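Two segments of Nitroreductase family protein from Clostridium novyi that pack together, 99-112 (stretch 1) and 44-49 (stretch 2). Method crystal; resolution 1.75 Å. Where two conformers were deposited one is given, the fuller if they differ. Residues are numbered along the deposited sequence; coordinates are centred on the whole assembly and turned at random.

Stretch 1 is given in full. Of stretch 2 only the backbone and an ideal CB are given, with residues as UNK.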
# COMPACT_ATOMS: atom_id res chain seq x y z
N ILE B 99 -2.90 -11.90 3.81
CA ILE B 99 -3.39 -11.07 2.71
C ILE B 99 -4.01 -9.77 3.20
O ILE B 99 -3.86 -8.72 2.56
CB ILE B 99 -4.38 -11.87 1.81
CG1 ILE B 99 -3.59 -12.49 0.69
CG2 ILE B 99 -5.46 -10.96 1.15
CD1 ILE B 99 -2.79 -11.48 -0.13
N TYR B 100 -4.68 -9.84 4.34
CA TYR B 100 -5.34 -8.66 4.93
C TYR B 100 -4.36 -7.51 5.21
O TYR B 100 -4.73 -6.35 5.05
CB TYR B 100 -6.12 -9.03 6.20
CG TYR B 100 -5.33 -9.04 7.48
CD1 TYR B 100 -5.18 -7.87 8.24
CD2 TYR B 100 -4.77 -10.21 7.98
CE1 TYR B 100 -4.49 -7.87 9.44
CE2 TYR B 100 -4.05 -10.21 9.16
CZ TYR B 100 -3.90 -9.03 9.89
OH TYR B 100 -3.21 -9.01 11.08
N LEU B 101 -3.14 -7.82 5.63
CA LEU B 101 -2.12 -6.82 5.86
C LEU B 101 -1.71 -6.15 4.54
O LEU B 101 -1.68 -4.91 4.44
CB LEU B 101 -0.91 -7.40 6.59
CG LEU B 101 -1.15 -7.63 8.08
CD1 LEU B 101 0.00 -8.43 8.71
CD2 LEU B 101 -1.45 -6.28 8.84
N ILE B 102 -1.48 -6.96 3.51
CA ILE B 102 -1.14 -6.41 2.20
C ILE B 102 -2.25 -5.50 1.67
O ILE B 102 -2.02 -4.35 1.29
CB ILE B 102 -0.87 -7.54 1.17
CG1 ILE B 102 0.40 -8.32 1.58
CG2 ILE B 102 -0.80 -6.92 -0.26
CD1 ILE B 102 0.76 -9.55 0.70
N ASP B 103 -3.47 -6.02 1.66
CA ASP B 103 -4.59 -5.34 1.04
C ASP B 103 -5.01 -4.09 1.80
O ASP B 103 -5.28 -3.03 1.20
CB ASP B 103 -5.74 -6.30 0.88
CG ASP B 103 -5.52 -7.25 -0.32
OD1 ASP B 103 -4.51 -7.12 -1.03
OD2 ASP B 103 -6.34 -8.11 -0.53
N THR B 104 -4.99 -4.17 3.12
CA THR B 104 -5.33 -3.00 3.92
C THR B 104 -4.22 -1.94 3.78
O THR B 104 -4.54 -0.74 3.72
CB THR B 104 -5.59 -3.38 5.42
OG1 THR B 104 -6.54 -4.44 5.48
CG2 THR B 104 -6.12 -2.17 6.24
N ALA B 105 -2.93 -2.34 3.70
CA ALA B 105 -1.82 -1.36 3.50
C ALA B 105 -1.98 -0.59 2.18
O ALA B 105 -1.80 0.66 2.12
CB ALA B 105 -0.40 -2.05 3.55
N ILE B 106 -2.33 -1.32 1.14
CA ILE B 106 -2.56 -0.77 -0.21
C ILE B 106 -3.61 0.32 -0.09
O ILE B 106 -3.41 1.46 -0.52
CB ILE B 106 -3.02 -1.87 -1.24
CG1 ILE B 106 -1.91 -2.89 -1.55
CG2 ILE B 106 -3.44 -1.24 -2.60
CD1 ILE B 106 -2.38 -4.11 -2.40
N ALA B 107 -4.76 -0.02 0.51
CA ALA B 107 -5.89 0.92 0.59
C ALA B 107 -5.58 2.12 1.46
O ALA B 107 -5.93 3.26 1.11
CB ALA B 107 -7.20 0.19 1.09
N MSE B 108 -4.92 1.88 2.59
CA MSE B 108 -4.48 2.98 3.44
C MSE B 108 -3.47 3.91 2.73
O MSE B 108 -3.49 5.11 2.97
CB MSE B 108 -3.87 2.43 4.76
CG MSE B 108 -3.58 3.51 5.76
SE MSE B 108 -5.18 4.62 6.29
CE MSE B 108 -4.93 4.12 8.21
N GLU B 109 -2.62 3.39 1.84
CA GLU B 109 -1.72 4.30 1.10
C GLU B 109 -2.53 5.14 0.09
O GLU B 109 -2.13 6.28 -0.24
CB GLU B 109 -0.56 3.55 0.43
CG GLU B 109 0.51 4.44 -0.21
CD GLU B 109 1.22 5.36 0.77
OE1 GLU B 109 0.87 5.32 1.99
OE2 GLU B 109 2.11 6.13 0.32
N HIS B 110 -3.64 4.60 -0.43
CA HIS B 110 -4.55 5.40 -1.25
C HIS B 110 -5.16 6.55 -0.42
O HIS B 110 -5.29 7.69 -0.91
CB HIS B 110 -5.65 4.53 -1.93
CG HIS B 110 -5.17 3.75 -3.12
ND1 HIS B 110 -5.95 3.54 -4.25
CD2 HIS B 110 -4.03 3.05 -3.32
CE1 HIS B 110 -5.26 2.81 -5.12
NE2 HIS B 110 -4.10 2.49 -4.58
N ILE B 111 -5.51 6.26 0.84
CA ILE B 111 -6.02 7.31 1.79
C ILE B 111 -4.97 8.40 1.93
O ILE B 111 -5.24 9.60 1.74
CB ILE B 111 -6.29 6.73 3.20
CG1 ILE B 111 -7.39 5.65 3.18
CG2 ILE B 111 -6.67 7.87 4.19
CD1 ILE B 111 -8.77 6.17 2.92
N VAL B 112 -3.76 7.95 2.28
CA VAL B 112 -2.62 8.85 2.53
C VAL B 112 -2.28 9.70 1.30
O VAL B 112 -2.18 10.93 1.38
CB VAL B 112 -1.40 8.04 3.09
CG1 VAL B 112 -0.07 8.82 2.94
CG2 VAL B 112 -1.67 7.60 4.53
N UNK B 44 -12.75 -7.19 -0.08
CA UNK B 44 -12.38 -5.91 0.55
C UNK B 44 -12.42 -6.17 2.01
O UNK B 44 -13.42 -5.88 2.64
CB UNK B 44 -13.30 -4.75 0.16
N UNK B 45 -11.35 -6.80 2.54
CA UNK B 45 -11.39 -7.28 3.93
C UNK B 45 -11.24 -6.19 5.03
O UNK B 45 -10.97 -6.53 6.17
CB UNK B 45 -10.28 -8.31 4.11
N UNK B 46 -11.41 -4.93 4.68
CA UNK B 46 -11.21 -3.81 5.61
C UNK B 46 -12.37 -2.82 5.49
O UNK B 46 -13.13 -2.84 4.53
CB UNK B 46 -9.88 -3.11 5.34
N UNK B 47 -12.52 -2.03 6.55
CA UNK B 47 -13.36 -0.84 6.59
C UNK B 47 -12.62 0.24 7.36
O UNK B 47 -11.60 -0.05 8.02
CB UNK B 47 -14.72 -1.14 7.23
N UNK B 48 -13.11 1.48 7.23
CA UNK B 48 -12.50 2.68 7.82
C UNK B 48 -13.46 3.29 8.82
O UNK B 48 -14.68 3.43 8.53
CB UNK B 48 -12.13 3.70 6.74
N UNK B 49 -12.94 3.65 9.98
CA UNK B 49 -13.70 4.47 10.94
C UNK B 49 -13.09 5.87 10.91
O UNK B 49 -11.87 6.05 11.11
CB UNK B 49 -13.67 3.88 12.35

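Stretch 1 is a helix, and stretch 2 passes beside it, its strand running at 43° to the helix and 9.5 Å from it at closest approach.

Position 44 has its CA-to-CB bond directed away from the helix, its ideal CB clear of stretch 1. Stretch 1 therefore hardly restricts the choice, and a polar or an apolar residue would do. The residue is Thr 44, whose OG1 is hydrogen-bonded elsewhere in the structure.

Position 45 points toward the first turn of the helix, its ideal CB 4.7 Å from Tyr 100 CB. With phi -76° and psi 16° the backbone is turned rather than extended, and phi lies where a proline ring can close. A compact apolar residue such as alanine, valine or proline would suit the shallow surface at Tyr 100 and Asp 103. It is Pro 45. Its CG lies 4.5 Å from Tyr 100 CA and 4.4 Å from Asp 103 CB, so the ring rests on the helix just before the strand begins.

Position 46, with phi -134° and psi 159°, is extended and points toward the helix. Its ideal CB is 3.6 Å from Thr 104 OG1, while Ala 107, with only a methyl group, leaves space farther along. Thr 104 OG1 already donates to Tyr 100 O, 2.7 Å away, so the hydroxyl's proton is spent within the helix. A long, flat side chain could use the space over Ala 107; phenylalanine, tyrosine or perhaps leucine would be reasonable. The residue is Tyr 46. Its CD2 is 3.5 Å from Thr 104 OG1, its CE2 is 3.5 Å from Asp 103 O, and its CZ is 3.4 Å from Ala 107 CB, a close apolar contact. The phenol adds what phenylalanine could not: Tyr 46 OH donates to a water 2.6 Å from it, and the water's O in turn donates to Asp 103 O at 2.8 Å. No direct hydrogen bond joins the stretches, but this water links them.

Position 47 follows the alternation of a strand and points away, its ideal CB clear of stretch 1. Many residues would fit, including long polar ones. It is Lys 47, which makes no contact with the helix.

Position 48 faces the helix again, but here the backbones are farther apart: the nearest CA atoms, those of position 48 and Met 108, are 9.1 Å apart. The ideal CB touches nothing, so a large apolar side chain is needed to reach Ala 107, Met 108 and Ile 111; phenylalanine, leucine or methionine could do so. Phe 48 spans the gap. Its CZ is 4.0 Å from Ala 107 CB, which lies at the ring edge, and its CE1 is 4.1 Å from Ile 111 CG1, while Ile 111 CD1 sits over one face.

Position 49 is out of reach of the helix, which sets no preference. It is Ile 49, a beta-branched residue at home in an extended strand.

Stretch 2, residues 44-49: TPYKFI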
# COMPACT_ATOMS: atom_id res chain seq x y z
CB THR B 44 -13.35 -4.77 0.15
OG1 THR B 44 -13.31 -4.59 -1.27
CG2 THR B 44 -12.95 -3.44 0.83
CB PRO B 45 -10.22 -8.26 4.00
CG PRO B 45 -9.26 -7.78 3.00
CD PRO B 45 -10.06 -7.13 1.89
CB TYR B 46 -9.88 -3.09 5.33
CG TYR B 46 -9.67 -2.82 3.85
CD1 TYR B 46 -10.31 -1.75 3.22
CD2 TYR B 46 -8.89 -3.67 3.07
CE1 TYR B 46 -10.14 -1.55 1.86
CE2 TYR B 46 -8.76 -3.48 1.71
CZ TYR B 46 -9.39 -2.41 1.11
OH TYR B 46 -9.23 -2.20 -0.25
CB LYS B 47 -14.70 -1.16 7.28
CG LYS B 47 -15.54 -2.27 6.59
CD LYS B 47 -16.87 -2.54 7.32
CE LYS B 47 -17.81 -3.39 6.46
NZ LYS B 47 -17.30 -4.71 6.13
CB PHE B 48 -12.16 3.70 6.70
CG PHE B 48 -11.21 3.13 5.72
CD1 PHE B 48 -9.85 3.01 6.05
CD2 PHE B 48 -11.65 2.65 4.49
CE1 PHE B 48 -8.94 2.42 5.19
CE2 PHE B 48 -10.73 2.06 3.59
CZ PHE B 48 -9.37 1.95 3.94
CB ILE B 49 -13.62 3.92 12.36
CG1 ILE B 49 -13.98 2.43 12.40
CG2 ILE B 49 -14.48 4.77 13.33
CD1 ILE B 49 -13.70 1.78 13.81
O HOH W 1 -6.92 -3.21 -1.02
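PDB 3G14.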